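Local coordinates for toxin protein (Yersinia entomophaga, PDB 6AQK) that probably acts as an ADP-ribosyltransferase toxin, transferring ADP-ribose from NAD+ to a target, as the C-terminal effector domain of an Rhs protein, at residues D52-I55 with S56-E60; A89-S92 with G93-S96; A118-I121 with N122-G126. One frame throughout, in Å; residues are numbered along the deposited sequence. Where two conformers were deposited one is given.

Contact 1: D52-I55 with S56-E60; sequences DNFI and SKWAE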
loop_
_atom_site.group_PDB
_atom_site.type_symbol
_atom_site.label_atom_id
_atom_site.label_comp_id
_atom_site.label_asym_id
_atom_site.label_seq_id
_atom_site.Cartn_x
_atom_site.Cartn_y
_atom_site.Cartn_z
ATOM N N ASP A 52 8.263 -20.249 -14.223
ATOM C CA ASP A 52 9.654 -20.462 -13.813
ATOM C C ASP A 52 10.361 -19.164 -13.669
ATOM O O ASP A 52 11.161 -18.957 -12.753
ATOM C CB ASP A 52 10.389 -21.283 -14.868
ATOM C CG ASP A 52 9.548 -22.401 -15.397
ATOM O OD1 ASP A 52 9.384 -23.394 -14.651
ATOM O OD2 ASP A 52 9.006 -22.253 -16.522
ATOM N N ASN A 53 10.110 -18.276 -14.622
ATOM C CA ASN A 53 10.689 -16.970 -14.533
ATOM C C ASN A 53 10.094 -16.193 -13.335
ATOM O O ASN A 53 10.814 -15.434 -12.705
ATOM C CB ASN A 53 10.519 -16.128 -15.821
ATOM C CG ASN A 53 11.435 -14.937 -15.802
ATOM O OD1 ASN A 53 12.602 -15.088 -15.439
ATOM N ND2 ASN A 53 10.899 -13.716 -16.074
ATOM N N PHE A 54 8.788 -16.333 -13.113
ATOM C CA PHE A 54 8.159 -15.632 -11.997
ATOM C C PHE A 54 8.810 -16.065 -10.680
ATOM O O PHE A 54 9.250 -15.249 -9.822
ATOM C CB PHE A 54 6.650 -15.859 -11.991
ATOM C CG PHE A 54 5.968 -15.123 -10.881
ATOM C CD1 PHE A 54 5.588 -13.802 -11.049
ATOM C CD2 PHE A 54 5.828 -15.708 -9.638
ATOM C CE1 PHE A 54 5.020 -13.114 -9.992
ATOM C CE2 PHE A 54 5.296 -14.994 -8.558
ATOM C CZ PHE A 54 4.886 -13.727 -8.757
ATOM N N ILE A 55 8.893 -17.372 -10.504
ATOM C CA ILE A 55 9.431 -17.922 -9.278
ATOM C C ILE A 55 10.824 -17.439 -9.033
ATOM O O ILE A 55 11.167 -17.030 -7.904
ATOM C CB ILE A 55 9.291 -19.465 -9.253
ATOM C CG1 ILE A 55 7.815 -19.823 -9.059
ATOM C CG2 ILE A 55 10.100 -20.064 -8.117
ATOM C CD1 ILE A 55 7.411 -21.225 -9.519
ATOM N N SER A 56 11.633 -17.423 -10.092
ATOM C CA SER A 56 13.001 -16.970 -9.992
ATOM C C SER A 56 13.164 -15.497 -9.485
ATOM O O SER A 56 13.917 -15.177 -8.533
ATOM C CB SER A 56 13.683 -17.185 -11.341
ATOM O OG SER A 56 14.995 -16.686 -11.233
ATOM N N LYS A 57 12.365 -14.620 -10.074
ATOM C CA LYS A 57 12.313 -13.237 -9.658
ATOM C C LYS A 57 11.782 -13.102 -8.236
ATOM O O LYS A 57 12.327 -12.370 -7.421
ATOM C CB LYS A 57 11.359 -12.470 -10.611
ATOM C CG LYS A 57 11.318 -10.954 -10.391
ATOM C CD LYS A 57 12.729 -10.355 -10.392
ATOM C CE LYS A 57 12.802 -9.130 -11.268
ATOM N NZ LYS A 57 14.232 -8.791 -11.476
ATOM N N TRP A 58 10.687 -13.813 -7.958
ATOM C CA TRP A 58 10.086 -13.789 -6.627
ATOM C C TRP A 58 11.131 -14.186 -5.566
ATOM O O TRP A 58 11.293 -13.496 -4.532
ATOM C CB TRP A 58 8.868 -14.721 -6.626
ATOM C CG TRP A 58 8.121 -14.779 -5.342
ATOM C CD1 TRP A 58 8.056 -13.822 -4.342
ATOM C CD2 TRP A 58 7.316 -15.859 -4.928
ATOM N NE1 TRP A 58 7.227 -14.280 -3.321
ATOM C CE2 TRP A 58 6.764 -15.528 -3.677
ATOM C CE3 TRP A 58 7.002 -17.095 -5.507
ATOM C CZ2 TRP A 58 5.953 -16.440 -2.958
ATOM C CZ3 TRP A 58 6.225 -17.958 -4.827
ATOM C CH2 TRP A 58 5.690 -17.633 -3.552
ATOM N N ALA A 59 11.889 -15.249 -5.847
ATOM C CA ALA A 59 12.908 -15.730 -4.868
ATOM C C ALA A 59 13.964 -14.655 -4.611
ATOM O O ALA A 59 14.370 -14.384 -3.465
ATOM C CB ALA A 59 13.535 -17.049 -5.352
ATOM N N GLU A 60 14.374 -14.003 -5.681
ATOM C CA GLU A 60 15.371 -12.939 -5.598
ATOM C C GLU A 60 14.887 -11.842 -4.692
ATOM O O GLU A 60 15.609 -11.455 -3.762
ATOM C CB GLU A 60 15.645 -12.440 -7.004
ATOM C CG GLU A 60 16.579 -11.258 -7.218
ATOM C CD GLU A 60 16.584 -10.880 -8.710
ATOM O OE1 GLU A 60 16.586 -11.793 -9.577
ATOM O OE2 GLU A 60 16.491 -9.687 -9.021
#
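Phe54 and Trp58, one helical turn apart on helix 51-63, lean over the same flank of the helix with their rings turned obliquely to each other. The planes meet at 45°, and the centroid of the Phe54 ring lies 5.9 Å from that of the five-membered ring of Trp58. The touch itself is light: CE2 of Phe54 comes within 4.1 Å of CB of Trp58, and CE3 of the indole is about as near. Spaced four apart, the two residues share a flank of the helix, and the same chi1 (-178°), with CG opposite the backbone N, swings both rings off it in a similar way, into the protein.

There they meet a third ring. Phe33 of helix 27-39 stands edge-to-face with both, and Phe77 of helix 74-90 closes in as well, making an aromatic cluster where three helices come together. The indole NE1, in a largely apolar setting, is hydrogen-bonded to the carbonyl O of Tyr29.

Beneath the rings runs the regular i to i+4 bonding of an alpha-helix, Trp58 N to Phe54 O at 2.8 Å and Ala59 N to Ile55 O at 2.8 Å. Ile55, branched at CB, sets its side chain against Phe77 and comes near a bound platinum ion. On the solvent side the residues turn polar: Lys57, its chain bent, reaches Glu60 in a salt bridge whose hydrogen bond is weak, Lys57 NZ to Glu60 OE2 3.5 Å.

Large apolar rings inward and charged or small polar groups outward make this an amphipathic helix. Its hold on the neighbouring helices therefore probably rests mainly on apolar burial, with the indole NE1 of Trp58 adding a directional bond.

Contact 2: A89-S92 with G93-S96; sequences AEWS and GYHS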
loop_
_atom_site.group_PDB
_atom_site.type_symbol
_atom_site.label_atom_id
_atom_site.label_comp_id
_atom_site.label_asym_id
_atom_site.label_seq_id
_atom_site.Cartn_x
_atom_site.Cartn_y
_atom_site.Cartn_z
ATOM N N ALA A 89 -12.210 -13.481 -3.226
ATOM C CA ALA A 89 -13.477 -14.212 -3.103
ATOM C C ALA A 89 -14.249 -13.840 -1.855
ATOM O O ALA A 89 -15.476 -13.579 -1.915
ATOM C CB ALA A 89 -13.195 -15.656 -3.158
ATOM N N GLU A 90 -13.487 -13.652 -0.765
ATOM C CA GLU A 90 -14.040 -13.304 0.522
ATOM C C GLU A 90 -14.367 -11.874 0.672
ATOM O O GLU A 90 -14.994 -11.479 1.690
ATOM C CB GLU A 90 -13.068 -13.719 1.630
ATOM C CG GLU A 90 -12.839 -15.234 1.686
ATOM C CD GLU A 90 -11.868 -15.686 2.711
ATOM O OE1 GLU A 90 -11.265 -14.835 3.395
ATOM O OE2 GLU A 90 -11.717 -16.925 2.886
ATOM N N TRP A 91 -13.876 -11.041 -0.236
ATOM C CA TRP A 91 -13.758 -9.592 0.095
ATOM C C TRP A 91 -15.106 -8.947 0.480
ATOM O O TRP A 91 -15.215 -8.144 1.489
ATOM C CB TRP A 91 -13.080 -8.760 -1.047
ATOM C CG TRP A 91 -12.536 -7.443 -0.524
ATOM C CD1 TRP A 91 -13.173 -6.255 -0.492
ATOM C CD2 TRP A 91 -11.243 -7.218 0.077
ATOM N NE1 TRP A 91 -12.390 -5.314 0.122
ATOM C CE2 TRP A 91 -11.179 -5.882 0.432
ATOM C CE3 TRP A 91 -10.122 -8.038 0.327
ATOM C CZ2 TRP A 91 -10.091 -5.338 1.107
ATOM C CZ3 TRP A 91 -9.010 -7.476 0.961
ATOM C CH2 TRP A 91 -9.011 -6.122 1.330
ATOM N N SER A 92 -16.136 -9.259 -0.298
ATOM C CA SER A 92 -17.453 -8.622 -0.051
ATOM C C SER A 92 -18.011 -8.991 1.325
ATOM O O SER A 92 -18.773 -8.236 1.855
ATOM C CB SER A 92 -18.432 -8.870 -1.206
ATOM O OG SER A 92 -18.991 -10.140 -1.019
ATOM N N GLY A 93 -17.588 -10.127 1.912
ATOM C CA GLY A 93 -18.037 -10.593 3.220
ATOM C C GLY A 93 -17.256 -9.955 4.376
ATOM O O GLY A 93 -17.627 -10.145 5.499
ATOM N N TYR A 94 -16.165 -9.197 4.111
ATOM C CA TYR A 94 -15.413 -8.518 5.164
ATOM C C TYR A 94 -16.109 -7.269 5.639
ATOM O O TYR A 94 -16.832 -6.664 4.878
ATOM C CB TYR A 94 -14.006 -8.177 4.617
ATOM C CG TYR A 94 -13.113 -9.349 4.301
ATOM C CD1 TYR A 94 -13.343 -10.633 4.783
ATOM C CD2 TYR A 94 -11.929 -9.133 3.533
ATOM C CE1 TYR A 94 -12.453 -11.688 4.508
ATOM C CE2 TYR A 94 -11.040 -10.156 3.284
ATOM C CZ TYR A 94 -11.296 -11.432 3.760
ATOM O OH TYR A 94 -10.372 -12.407 3.444
ATOM N N HIS A 95 -15.852 -6.836 6.871
ATOM C CA HIS A 95 -16.549 -5.726 7.469
ATOM C C HIS A 95 -16.033 -4.445 6.796
ATOM O O HIS A 95 -14.832 -4.158 6.895
ATOM C CB HIS A 95 -16.236 -5.666 8.979
ATOM C CG HIS A 95 -16.772 -6.814 9.801
ATOM N ND1 HIS A 95 -16.049 -7.966 10.032
ATOM C CD2 HIS A 95 -17.909 -6.937 10.538
ATOM C CE1 HIS A 95 -16.726 -8.761 10.844
ATOM N NE2 HIS A 95 -17.855 -8.160 11.169
ATOM N N SER A 96 -16.902 -3.666 6.170
ATOM C CA SER A 96 -16.447 -2.456 5.481
ATOM C C SER A 96 -16.120 -1.451 6.520
ATOM O O SER A 96 -16.794 -1.373 7.554
ATOM C CB SER A 96 -17.517 -1.894 4.574
ATOM O OG SER A 96 -17.676 -2.733 3.453
HETATM O O HOH W 1 -16.419 -5.813 1.928
#
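The Tyr94 ring turns an edge toward one face of the Trp91 indole, in an offset edge-to-face pair with the planes 60° apart and the centroid of the six-membered indole ring 5.4 Å from that of the phenol. CD2 of Tyr94 lies above the indole near its rim, and CE2 of Tyr94 is 3.8 Å from CE3 of Trp91. The phenol in turn carries the carbonyl O of Glu90 over one of its faces, beside the CA of Trp91, 3.6 Å above the plane and displaced toward the rim.

At the far end of the ring the hydroxyl donates a hydrogen bond to the carboxylate of Glu90, with Tyr94 OH 2.6 Å from Glu90 OE1. OE1 accepts with its anti lone pair, and the carboxylate plane stands 78° from the ring. Glu90 reaches the hydroxyl with a chain extended beyond CG, while its CB comes up beside the CE1-CZ rim of the ring. The same OE1 accepts from the backbone N of Ala18, so the carboxylate holds the N-terminal segment as well as the tyrosine. Trp91 NE1 is bonded to Ala172 O, which anchors the indole in another loop.

The backbone winds tightly below. Gly93 N bonds to Glu90 O at 2.9 Å and Tyr94 N to Trp91 O at 3.0 Å, and a water lies 2.7 Å from Trp91 O and 3.1 Å from Tyr94 O.

These i to i+3 bonds are characteristic of a chain leaving an alpha-helix through tight turns. Here they carry it from helix 74-90 into the loop before strand 101-106, with the tyrosine folded back over the last turns.

Contact 3: A118-I121 with N122-G126; sequences AEFI and NESEG
The C-terminal end of helix 115-124 is where Ser124 turns its hydroxyl back onto the carbonyl of Phe120, four residues earlier. Ser124 OG donates to Phe120 O at 2.9 Å from above the carbonyl plane, and OG of Ser124 lies over the centre of the Phe120 ring, 3.4 Å above it. With chi1 at -71°, Ser124 OG sits beside its own backbone N, from where it can meet both the carbonyl and the ring. A small hydroxyl suits this buried place, since the helix itself supplies its acceptor. Phe120, meanwhile, packs against Leu198 and Tyr200 of strand 192-200 and Tyr220 of strand 220-226, so this flank of the helix lies against the five-stranded mixed sheet.

Earlier in the segment the bonding is plain alpha-helical, with Asn122 N on Ala118 O at 2.8 Å. The pattern shifts at the end: Ile121 O is shared by two donors, Ser124 N at 3.1 Å and Glu125 N at 2.8 Å. Glu125 is the first residue to leave helical angles, and Gly126 follows with positive phi (75°), a backbone that glycine adopts easily.

The outward flank is acidic. The Glu119 chain, bent at chi2, and the extended one of Glu123 cross obliquely with their carboxylate planes 38° apart; OE2 of Glu123 is 3.1 Å from CG of Glu119 and 3.5 Å from OE2 of Glu119. The repulsion between them, which solvent at this exposed surface should soften, may raise the proton affinity of one. Beyond the last turn, Glu125 extends past Ile121, its OE2 3.8 Å from Ile121 CG2.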
loop_
_atom_site.group_PDB
_atom_site.type_symbol
_atom_site.label_atom_id
_atom_site.label_comp_id
_atom_site.label_asym_id
_atom_site.label_seq_id
_atom_site.Cartn_x
_atom_site.Cartn_y
_atom_site.Cartn_z
ATOM N N ALA A 118 8.379 9.781 -7.908
ATOM C CA ALA A 118 9.842 9.947 -8.071
ATOM C C ALA A 118 10.168 11.335 -8.695
ATOM O O ALA A 118 11.014 12.086 -8.216
ATOM C CB ALA A 118 10.417 8.815 -8.939
ATOM N N GLU A 119 9.435 11.655 -9.733
ATOM C CA GLU A 119 9.569 12.943 -10.441
ATOM C C GLU A 119 9.340 14.119 -9.538
ATOM O O GLU A 119 10.168 15.075 -9.492
ATOM C CB GLU A 119 8.585 12.981 -11.610
ATOM C CG GLU A 119 8.512 14.290 -12.408
ATOM C CD GLU A 119 9.611 14.415 -13.440
ATOM O OE1 GLU A 119 9.300 14.424 -14.657
ATOM O OE2 GLU A 119 10.793 14.466 -13.042
ATOM N N PHE A 120 8.238 14.037 -8.786
ATOM C CA PHE A 120 7.839 15.126 -7.924
ATOM C C PHE A 120 8.876 15.276 -6.852
ATOM O O PHE A 120 9.274 16.399 -6.551
ATOM C CB PHE A 120 6.431 14.905 -7.361
ATOM C CG PHE A 120 5.989 16.003 -6.434
ATOM C CD1 PHE A 120 5.497 17.204 -6.980
ATOM C CD2 PHE A 120 6.045 15.859 -5.036
ATOM C CE1 PHE A 120 5.101 18.266 -6.137
ATOM C CE2 PHE A 120 5.610 16.919 -4.184
ATOM C CZ PHE A 120 5.144 18.120 -4.763
ATOM N N ILE A 121 9.332 14.160 -6.266
ATOM C CA ILE A 121 10.391 14.200 -5.244
ATOM C C ILE A 121 11.667 14.822 -5.798
ATOM O O ILE A 121 12.246 15.739 -5.170
ATOM C CB ILE A 121 10.727 12.779 -4.697
ATOM C CG1 ILE A 121 9.529 12.293 -3.850
ATOM C CG2 ILE A 121 12.014 12.774 -3.891
ATOM C CD1 ILE A 121 9.608 10.849 -3.339
ATOM N N ASN A 122 12.112 14.311 -6.934
ATOM C CA ASN A 122 13.276 14.901 -7.631
ATOM C C ASN A 122 13.152 16.398 -7.863
ATOM O O ASN A 122 14.113 17.092 -7.623
ATOM C CB ASN A 122 13.607 14.184 -8.948
ATOM C CG ASN A 122 14.215 12.778 -8.705
ATOM O OD1 ASN A 122 14.831 12.503 -7.659
ATOM N ND2 ASN A 122 14.000 11.883 -9.651
ATOM N N GLU A 123 12.001 16.890 -8.302
ATOM C CA GLU A 123 11.850 18.331 -8.537
ATOM C C GLU A 123 11.762 19.159 -7.245
ATOM O O GLU A 123 12.054 20.361 -7.269
ATOM C CB GLU A 123 10.616 18.628 -9.361
ATOM C CG GLU A 123 10.566 17.965 -10.743
ATOM C CD GLU A 123 9.169 17.986 -11.367
ATOM O OE1 GLU A 123 8.265 18.625 -10.776
ATOM O OE2 GLU A 123 8.968 17.369 -12.457
ATOM N N SER A 124 11.332 18.542 -6.139
ATOM C CA SER A 124 10.932 19.255 -4.929
ATOM C C SER A 124 11.965 19.286 -3.837
ATOM O O SER A 124 12.039 20.244 -3.012
ATOM C CB SER A 124 9.674 18.550 -4.316
ATOM O OG SER A 124 8.507 18.769 -5.103
ATOM N N GLU A 125 12.614 18.142 -3.685
ATOM C CA GLU A 125 13.694 17.921 -2.710
ATOM C C GLU A 125 14.519 19.151 -2.368
ATOM O O GLU A 125 15.049 19.756 -3.270
ATOM C CB GLU A 125 14.693 16.978 -3.381
ATOM C CG GLU A 125 14.823 15.693 -2.688
ATOM C CD GLU A 125 15.578 14.704 -3.516
ATOM O OE1 GLU A 125 16.117 15.053 -4.604
ATOM O OE2 GLU A 125 15.596 13.559 -3.054
ATOM N N GLY A 126 14.631 19.491 -1.090
ATOM C CA GLY A 126 15.489 20.580 -0.639
ATOM C C GLY A 126 14.989 21.992 -0.893
ATOM O O GLY A 126 15.686 22.944 -0.591
#

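Overall arrangement
Along the chain from the N terminus the three contacts come in series, neither nesting nor crossing, and each joins neighbouring residues, so none closes a long loop. Contact 1 lies within helix 51-63, in the helical part of the domain, where it faces helices 27-39 and 74-90. The chain then runs along helix 74-90 to contact 2 at that helix's end, about 30 Å away between centres, where the N-terminal segment and the loop around 172-176 gather. After strand 101-106, contact 3 ends helix 115-124 against strands 192-200 and 220-226. Contacts 2 and 3 lie on opposite sides of the chain's centre, about 38 Å apart between centres.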